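Dinoflagellate luciferase (Lingulodinium polyedrum, PDB 1VPR) catalyses the oxidation of dinoflagellate luciferin, an open tetrapyrrole, by molecular oxygen, emitting blue light during the night phase. Local coordinates at residues A[216-221]-A[230-235]; A[208-213]-A[308-313]. One frame throughout, in Å; residues are numbered along the deposited sequence.

Interaction 1: residues A[216-221]-A[230-235]; sequences CTVDAS and RTWKSG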
ATOM      1  N   CYS A 216      -7.585  -1.933 -11.425  1.00 12.89           N
ATOM      2  CA  CYS A 216      -7.303  -3.005 -10.479  1.00 11.27           C
ATOM      3  C   CYS A 216      -7.970  -2.794  -9.135  1.00 10.92           C
ATOM      4  O   CYS A 216      -8.176  -1.658  -8.722  1.00 14.68           O
ATOM      5  CB  CYS A 216      -5.817  -3.074 -10.157  1.00 14.88           C
ATOM      6  SG  CYS A 216      -4.709  -3.576 -11.461  1.00 16.74           S
ATOM      7  N   THR A 217      -8.268  -3.889  -8.448  1.00 11.51           N
ATOM      8  CA  THR A 217      -8.767  -3.831  -7.072  1.00 10.93           C
ATOM      9  C   THR A 217      -7.653  -4.548  -6.307  1.00 10.54           C
ATOM     10  O   THR A 217      -7.202  -5.625  -6.710  1.00 11.71           O
ATOM     11  CB  THR A 217     -10.064  -4.570  -6.883  1.00 12.67           C
ATOM     12  OG1 THR A 217     -11.110  -3.833  -7.525  1.00 11.26           O
ATOM     13  CG2 THR A 217     -10.385  -4.699  -5.373  1.00 12.15           C
ATOM     14  N   VAL A 218      -7.181  -3.950  -5.218  1.00 12.31           N
ATOM     15  CA  VAL A 218      -6.084  -4.515  -4.457  1.00 11.32           C
ATOM     16  C   VAL A 218      -6.419  -4.683  -2.973  1.00 12.81           C
ATOM     17  O   VAL A 218      -6.882  -3.748  -2.319  1.00 10.73           O
ATOM     18  CB  VAL A 218      -4.799  -3.615  -4.577  1.00 12.67           C
ATOM     19  CG1 VAL A 218      -3.640  -4.202  -3.762  1.00 10.28           C
ATOM     20  CG2 VAL A 218      -4.393  -3.477  -6.036  1.00 12.51           C
ATOM     21  N   ASP A 219      -6.211  -5.891  -2.469  1.00 12.14           N
ATOM     22  CA  ASP A 219      -6.418  -6.189  -1.058  1.00 13.14           C
ATOM     23  C   ASP A 219      -5.004  -6.138  -0.506  1.00 13.57           C
ATOM     24  O   ASP A 219      -4.106  -6.836  -1.009  1.00 12.39           O
ATOM     25  CB  ASP A 219      -7.032  -7.584  -0.884  1.00 15.49           C
ATOM     26  CG  ASP A 219      -8.402  -7.682  -1.537  1.00 20.69           C
ATOM     27  OD1 ASP A 219      -9.381  -7.213  -0.941  1.00 23.45           O
ATOM     28  OD2 ASP A 219      -8.516  -8.187  -2.673  1.00 26.35           O
ATOM     29  N   ALA A 220      -4.809  -5.287   0.501  1.00 14.16           N
ATOM     30  CA  ALA A 220      -3.516  -5.082   1.156  1.00 15.06           C
ATOM     31  C   ALA A 220      -3.674  -5.277   2.662  1.00 15.60           C
ATOM     32  O   ALA A 220      -4.788  -5.292   3.171  1.00 12.47           O
ATOM     33  CB  ALA A 220      -3.003  -3.679   0.878  1.00 16.21           C
ATOM     34  N   SER A 221      -2.557  -5.406   3.367  1.00 16.05           N
ATOM     35  CA  SER A 221      -2.582  -5.647   4.810  1.00 16.27           C
ATOM     36  C   SER A 221      -3.250  -4.567   5.643  1.00 17.23           C
ATOM     37  O   SER A 221      -2.908  -3.374   5.532  1.00 16.93           O
ATOM     38  CB  SER A 221      -1.150  -5.845   5.319  1.00 19.84           C
ATOM     39  OG  SER A 221      -1.092  -5.926   6.741  1.00 22.74           O
ATOM     40  N   ARG A 230      -9.012  -1.533  -2.111  1.00 17.25           N
ATOM     41  CA  ARG A 230      -9.107  -0.283  -2.872  1.00 16.08           C
ATOM     42  C   ARG A 230      -9.104  -0.619  -4.360  1.00 16.02           C
ATOM     43  O   ARG A 230      -8.542  -1.629  -4.791  1.00 14.05           O
ATOM     44  CB  ARG A 230      -7.940   0.688  -2.568  1.00 15.98           C
ATOM     45  CG  ARG A 230      -6.603   0.371  -3.264  1.00 14.92           C
ATOM     46  CD  ARG A 230      -5.788  -0.651  -2.503  1.00 14.71           C
ATOM     47  NE  ARG A 230      -5.467  -0.154  -1.160  1.00 17.39           N
ATOM     48  CZ  ARG A 230      -5.765  -0.804  -0.032  1.00 18.23           C
ATOM     49  NH1 ARG A 230      -6.390  -1.968  -0.086  1.00 16.86           N
ATOM     50  NH2 ARG A 230      -5.432  -0.299   1.153  1.00 15.91           N
ATOM     51  N   THR A 231      -9.783   0.210  -5.134  1.00 15.66           N
ATOM     52  CA  THR A 231      -9.835   0.037  -6.584  1.00 17.03           C
ATOM     53  C   THR A 231      -9.344   1.353  -7.185  1.00 15.97           C
ATOM     54  O   THR A 231      -9.734   2.435  -6.732  1.00 16.13           O
ATOM     55  CB  THR A 231     -11.280  -0.213  -7.087  1.00 17.79           C
ATOM     56  OG1 THR A 231     -11.750  -1.477  -6.597  1.00 20.52           O
ATOM     57  CG2 THR A 231     -11.323  -0.254  -8.600  1.00 17.51           C
ATOM     58  N   TRP A 232      -8.499   1.269  -8.204  1.00 14.13           N
ATOM     59  CA  TRP A 232      -8.000   2.479  -8.834  1.00 15.08           C
ATOM     60  C   TRP A 232      -7.801   2.270 -10.328  1.00 15.34           C
ATOM     61  O   TRP A 232      -7.918   1.154 -10.830  1.00 14.10           O
ATOM     62  CB  TRP A 232      -6.679   2.937  -8.166  1.00 14.10           C
ATOM     63  CG  TRP A 232      -5.693   1.856  -7.843  1.00 13.48           C
ATOM     64  CD1 TRP A 232      -5.398   1.358  -6.593  1.00 15.40           C
ATOM     65  CD2 TRP A 232      -4.900   1.091  -8.770  1.00 15.19           C
ATOM     66  NE1 TRP A 232      -4.488   0.335  -6.687  1.00 15.75           N
ATOM     67  CE2 TRP A 232      -4.166   0.144  -8.008  1.00 15.91           C
ATOM     68  CE3 TRP A 232      -4.741   1.110 -10.163  1.00 14.99           C
ATOM     69  CZ2 TRP A 232      -3.290  -0.778  -8.595  1.00 18.74           C
ATOM     70  CZ3 TRP A 232      -3.865   0.186 -10.751  1.00 14.83           C
ATOM     71  CH2 TRP A 232      -3.155  -0.743  -9.966  1.00 16.74           C
ATOM     72  N   LYS A 233      -7.525   3.351 -11.048  1.00 14.77           N
ATOM     73  CA  LYS A 233      -7.293   3.244 -12.483  1.00 14.33           C
ATOM     74  C   LYS A 233      -5.998   3.985 -12.833  1.00 13.08           C
ATOM     75  O   LYS A 233      -5.690   5.046 -12.258  1.00 12.45           O
ATOM     76  CB  LYS A 233      -8.478   3.826 -13.277  1.00 13.26           C
ATOM     77  CG  LYS A 233      -8.262   3.816 -14.812  1.00 14.41           C
ATOM     78  CD  LYS A 233      -9.513   4.318 -15.570  1.00 14.94           C
ATOM     79  CE  LYS A 233      -9.267   4.286 -17.074  1.00 13.80           C
ATOM     80  NZ  LYS A 233     -10.534   4.329 -17.850  1.00 13.67           N
ATOM     81  N   SER A 234      -5.245   3.408 -13.763  1.00 13.98           N
ATOM     82  CA  SER A 234      -3.990   3.990 -14.231  1.00 13.28           C
ATOM     83  C   SER A 234      -4.152   5.497 -14.438  1.00 12.91           C
ATOM     84  O   SER A 234      -5.055   5.933 -15.139  1.00 15.34           O
ATOM     85  CB  SER A 234      -3.604   3.322 -15.553  1.00 15.72           C
ATOM     86  OG  SER A 234      -2.379   3.804 -16.060  1.00 16.19           O
ATOM     87  N   GLY A 235      -3.290   6.286 -13.802  1.00 14.31           N
ATOM     88  CA  GLY A 235      -3.312   7.737 -13.962  1.00 15.60           C
ATOM     89  C   GLY A 235      -4.288   8.516 -13.086  1.00 18.09           C
ATOM     90  O   GLY A 235      -4.342   9.760 -13.178  1.00 15.43           O
TER

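Interaction 2: residues A[208-213]-A[308-313]; sequences RINQFG and NDPESD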
ATOM      1  N   ARG A 208      -3.603  -9.301  -2.819  1.00 13.14           N
ATOM      2  CA  ARG A 208      -4.557 -10.033  -3.655  1.00 11.84           C
ATOM      3  C   ARG A 208      -4.939  -8.965  -4.677  1.00 11.91           C
ATOM      4  O   ARG A 208      -5.378  -7.871  -4.312  1.00 13.11           O
ATOM      5  CB  ARG A 208      -5.791 -10.460  -2.861  1.00 14.27           C
ATOM      6  CG  ARG A 208      -5.519 -11.500  -1.774  1.00 12.30           C
ATOM      7  CD  ARG A 208      -6.802 -11.822  -0.960  1.00 14.90           C
ATOM      8  NE  ARG A 208      -6.549 -12.724   0.177  1.00 16.46           N
ATOM      9  CZ  ARG A 208      -6.673 -14.054   0.163  1.00 17.82           C
ATOM     10  NH1 ARG A 208      -6.403 -14.751   1.268  1.00 17.22           N
ATOM     11  NH2 ARG A 208      -7.082 -14.701  -0.927  1.00 14.91           N
ATOM     12  N   ILE A 209      -4.761  -9.254  -5.959  1.00 12.41           N
ATOM     13  CA  ILE A 209      -5.043  -8.254  -6.975  1.00 10.69           C
ATOM     14  C   ILE A 209      -5.998  -8.776  -8.021  1.00 12.19           C
ATOM     15  O   ILE A 209      -5.849  -9.897  -8.524  1.00 12.77           O
ATOM     16  CB  ILE A 209      -3.735  -7.841  -7.701  1.00 12.52           C
ATOM     17  CG1 ILE A 209      -2.742  -7.268  -6.708  1.00 10.98           C
ATOM     18  CG2 ILE A 209      -4.024  -6.809  -8.810  1.00  8.76           C
ATOM     19  CD1 ILE A 209      -1.324  -7.056  -7.334  1.00 14.96           C
ATOM     20  N   ASN A 210      -6.989  -7.963  -8.334  1.00 10.46           N
ATOM     21  CA  ASN A 210      -7.934  -8.275  -9.381  1.00 12.69           C
ATOM     22  C   ASN A 210      -7.478  -7.247 -10.390  1.00 13.06           C
ATOM     23  O   ASN A 210      -7.453  -6.048 -10.077  1.00 13.25           O
ATOM     24  CB  ASN A 210      -9.367  -7.945  -8.960  1.00 12.51           C
ATOM     25  CG  ASN A 210     -10.063  -9.123  -8.321  1.00 14.69           C
ATOM     26  OD1 ASN A 210     -10.620  -9.980  -9.017  1.00  9.56           O
ATOM     27  ND2 ASN A 210     -10.020  -9.186  -6.996  1.00 10.96           N
ATOM     28  N   GLN A 211      -7.110  -7.689 -11.581  1.00 13.92           N
ATOM     29  CA  GLN A 211      -6.666  -6.746 -12.602  1.00 13.29           C
ATOM     30  C   GLN A 211      -7.433  -6.938 -13.897  1.00 14.35           C
ATOM     31  O   GLN A 211      -7.565  -8.062 -14.377  1.00 14.28           O
ATOM     32  CB  GLN A 211      -5.163  -6.899 -12.879  1.00 12.57           C
ATOM     33  CG  GLN A 211      -4.721  -6.141 -14.170  1.00 13.11           C
ATOM     34  CD  GLN A 211      -3.226  -6.173 -14.446  1.00 14.10           C
ATOM     35  OE1 GLN A 211      -2.539  -7.146 -14.139  1.00 15.01           O
ATOM     36  NE2 GLN A 211      -2.714  -5.105 -15.055  1.00 14.57           N
ATOM     37  N   PHE A 212      -7.969  -5.843 -14.439  1.00 13.85           N
ATOM     38  CA  PHE A 212      -8.667  -5.910 -15.715  1.00 16.57           C
ATOM     39  C   PHE A 212      -8.096  -4.746 -16.541  1.00 13.36           C
ATOM     40  O   PHE A 212      -8.588  -3.626 -16.474  1.00 12.70           O
ATOM     41  CB  PHE A 212     -10.174  -5.727 -15.540  1.00 16.95           C
ATOM     42  CG  PHE A 212     -10.953  -5.910 -16.835  1.00 25.07           C
ATOM     43  CD1 PHE A 212     -11.274  -7.189 -17.302  1.00 26.97           C
ATOM     44  CD2 PHE A 212     -11.370  -4.795 -17.585  1.00 27.36           C
ATOM     45  CE1 PHE A 212     -12.005  -7.360 -18.497  1.00 28.02           C
ATOM     46  CE2 PHE A 212     -12.097  -4.956 -18.770  1.00 27.01           C
ATOM     47  CZ  PHE A 212     -12.414  -6.242 -19.221  1.00 27.67           C
ATOM     48  N   GLY A 213      -7.044  -5.015 -17.299  1.00 14.68           N
ATOM     49  CA  GLY A 213      -6.436  -3.954 -18.090  1.00 13.21           C
ATOM     50  C   GLY A 213      -5.787  -2.902 -17.201  1.00 12.78           C
ATOM     51  O   GLY A 213      -4.881  -3.206 -16.417  1.00 14.44           O
ATOM     52  N   ASN A 308      -2.941 -17.668  -9.461  1.00 12.00           N
ATOM     53  CA  ASN A 308      -3.485 -16.734 -10.440  1.00 12.76           C
ATOM     54  C   ASN A 308      -4.854 -16.211  -9.957  1.00 14.56           C
ATOM     55  O   ASN A 308      -5.415 -15.294 -10.540  1.00 16.44           O
ATOM     56  CB  ASN A 308      -3.696 -17.416 -11.791  1.00 13.71           C
ATOM     57  CG  ASN A 308      -2.413 -17.590 -12.564  1.00 15.08           C
ATOM     58  OD1 ASN A 308      -1.462 -16.821 -12.389  1.00 13.31           O
ATOM     59  ND2 ASN A 308      -2.380 -18.592 -13.446  1.00 15.84           N
ATOM     60  N   ASP A 309      -5.378 -16.791  -8.881  1.00 12.55           N
ATOM     61  CA  ASP A 309      -6.673 -16.412  -8.340  1.00 14.06           C
ATOM     62  C   ASP A 309      -6.533 -15.592  -7.057  1.00 15.97           C
ATOM     63  O   ASP A 309      -5.972 -16.072  -6.053  1.00 14.71           O
ATOM     64  CB  ASP A 309      -7.476 -17.689  -8.050  1.00 15.70           C
ATOM     65  CG  ASP A 309      -8.895 -17.411  -7.626  1.00 17.79           C
ATOM     66  OD1 ASP A 309      -9.616 -18.399  -7.380  1.00 22.15           O
ATOM     67  OD2 ASP A 309      -9.299 -16.228  -7.548  1.00 17.66           O
ATOM     68  N   PRO A 310      -7.024 -14.335  -7.066  1.00 14.64           N
ATOM     69  CA  PRO A 310      -6.906 -13.525  -5.850  1.00 15.16           C
ATOM     70  C   PRO A 310      -7.873 -14.019  -4.767  1.00 16.01           C
ATOM     71  O   PRO A 310      -7.691 -13.722  -3.578  1.00 14.05           O
ATOM     72  CB  PRO A 310      -7.268 -12.127  -6.340  1.00 14.49           C
ATOM     73  CG  PRO A 310      -8.314 -12.421  -7.402  1.00 14.53           C
ATOM     74  CD  PRO A 310      -7.629 -13.552  -8.156  1.00 14.97           C
ATOM     75  N   GLU A 311      -8.885 -14.779  -5.187  1.00 14.79           N
ATOM     76  CA  GLU A 311      -9.914 -15.289  -4.262  1.00 16.93           C
ATOM     77  C   GLU A 311     -10.464 -14.118  -3.449  1.00 17.29           C
ATOM     78  O   GLU A 311     -10.558 -14.164  -2.217  1.00 14.28           O
ATOM     79  CB  GLU A 311      -9.319 -16.367  -3.342  1.00 18.22           C
ATOM     80  CG  GLU A 311      -9.026 -17.673  -4.091  1.00 19.27           C
ATOM     81  CD  GLU A 311      -8.745 -18.848  -3.164  1.00 24.40           C
ATOM     82  OE1 GLU A 311      -7.572 -19.094  -2.829  1.00 24.67           O
ATOM     83  OE2 GLU A 311      -9.710 -19.526  -2.755  1.00 27.83           O
ATOM     84  N   SER A 312     -10.814 -13.057  -4.164  1.00 17.23           N
ATOM     85  CA  SER A 312     -11.329 -11.840  -3.559  1.00 16.26           C
ATOM     86  C   SER A 312     -12.021 -11.096  -4.686  1.00 17.24           C
ATOM     87  O   SER A 312     -11.567 -11.145  -5.836  1.00 16.57           O
ATOM     88  CB  SER A 312     -10.163 -11.029  -3.003  1.00 18.48           C
ATOM     89  OG  SER A 312     -10.642  -9.974  -2.179  1.00 23.11           O
ATOM     90  N   ASP A 313     -13.117 -10.416  -4.382  1.00 14.59           N
ATOM     91  CA  ASP A 313     -13.872  -9.707  -5.417  1.00 17.10           C
ATOM     92  C   ASP A 313     -13.525  -8.241  -5.638  1.00 16.64           C
ATOM     93  O   ASP A 313     -13.103  -7.557  -4.731  1.00 16.21           O
ATOM     94  CB  ASP A 313     -15.362  -9.766  -5.100  1.00 19.87           C
ATOM     95  CG  ASP A 313     -15.905 -11.179  -5.099  1.00 24.54           C
ATOM     96  OD1 ASP A 313     -16.858 -11.428  -4.322  1.00 31.51           O
ATOM     97  OD2 ASP A 313     -15.393 -12.025  -5.869  1.00 24.85           O
TER
HETATM   98  O   HOH W   1      -7.479 -17.376  -0.306  1.00 22.54           O

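Interaction 1: residues A[216-221]-A[230-235]
Cys216, Thr217 and Val218 pair with Trp232, Thr231 and Arg230 in an antiparallel beta hairpin of the calycin-type barrel in the luciferase catalytic domain. Backbone hydrogen bonds join the strands at two hydrogen-bonded pairs, Cys216 with Trp232 and Val218 with Arg230; the shortest runs 2.7 Å from Val218 N to Arg230 O. Thr217 and Thr231 form the non-hydrogen-bonded pair between them, their CA atoms 4.0 Å apart.

A further polar contact comes from the Arg230 side chain, which is bent at chi2 (-84°) and chi3 (-61°). Arg230 NH1 donates to Val218 O at 2.9 Å, the oxygen lying in the guanidinium plane. Val218 O thus takes two donors, Arg230 N and NH1, from opposite faces of its carbonyl plane. NE forms a salt bridge with Glu240 and NH2 bonds to Arg227 O, fixing the rotation of the buried group. An alanine here would probably leave Glu240 without this charge partner and Val218 O with one donor fewer. On the other face of the sheet, the hydroxyls of Thr217 and Thr231 approach each other, though the placement of Thr231 OG1 is less sure.

Packing completes the contact. Ala220 CB lies over one face of the Arg230 guanidinium, toward its rim; on the Arg230 face of the sheet, Val218 CG2 approaches Trp232 NE1 and CZ2 at 3.9 Å. The Trp232 indole, also stacked with Phe238, receives Cys216 at its six-membered ring: SG comes in obliquely, while Cys216 CB makes a CH-pi contact over the face, 3.8 Å from the ring centroid.

Interaction 2: residues A[208-213]-A[308-313]
Asn210 and Arg208 reach from strand 206-212 to two backbone carbonyls of the irregular segment 308-313. Asn210 ND2 donates to Ser312 O at 2.8 Å; the oxygen lies near the amide plane of Asn210, whereas the nitrogen stands above the carbonyl plane of Ser312. Arg208 NH2 donates to Pro310 O at 2.9 Å, with that oxygen almost exactly in the guanidinium plane and the N-H...O angle 163°. The Arg208 chain is extended from CG to NE (chi2 177°, chi3 -175°), and its CB, CG and CD run beside the same carbonyl oxygen. Beyond the contact, NE bonds to Gly68 O and NH1 to Lys70 O, so backbone carbonyls engage all three guanidinium nitrogens.

A water accepts from Arg208 NH2 at 2.8 Å and donates weakly to Glu311 OE1. It bridges two opposite charges that do not touch directly, Arg208 NH2 and Glu311 OE1 being 4.8 Å apart. Within the loop, Asp309 OD2 accepts from Glu311 N at 2.8 Å, an Asx turn that spans Pro310.

Packing centres on the Pro310 ring, set over the strand between the two polar side chains. Pro310 CB rests on Ile209 O at 3.4 Å, and Pro310 CG lies 3.7 Å from Asn210 ND2, with the two side chains crossing at about a right angle. Farther out, Ser312 CB touches Arg208 CD, while Ser312 OG bonds to Glu7. The whole is a loop laid across a strand of the calycin-type beta barrel, joined to it by two side-chain to main-chain hydrogen bonds and the Pro310 packing.

Interactions 1 and 2 lie about 10 Å apart between centres, on one side of the barrel of the luciferase catalytic domain. Strands 206-212, 215-219 and 229-233 are consecutive in the chain and adjacent in the antiparallel sheet, so segment 208-213 neighbours 216-221, which in turn neighbours 230-235. Segment 308-313 comes last, after the remaining strands, and both segments of interaction 1 fall in the sequence between those of interaction 2. A backbone bond, Thr217 N to Asn210 O at 2.8 Å, joins the contacts within the sheet; Asp219 OD2 and Ser312 OG, also 2.8 Å apart, join strand to loop. The segment following the final strand thereby returns to the barrel's early strands.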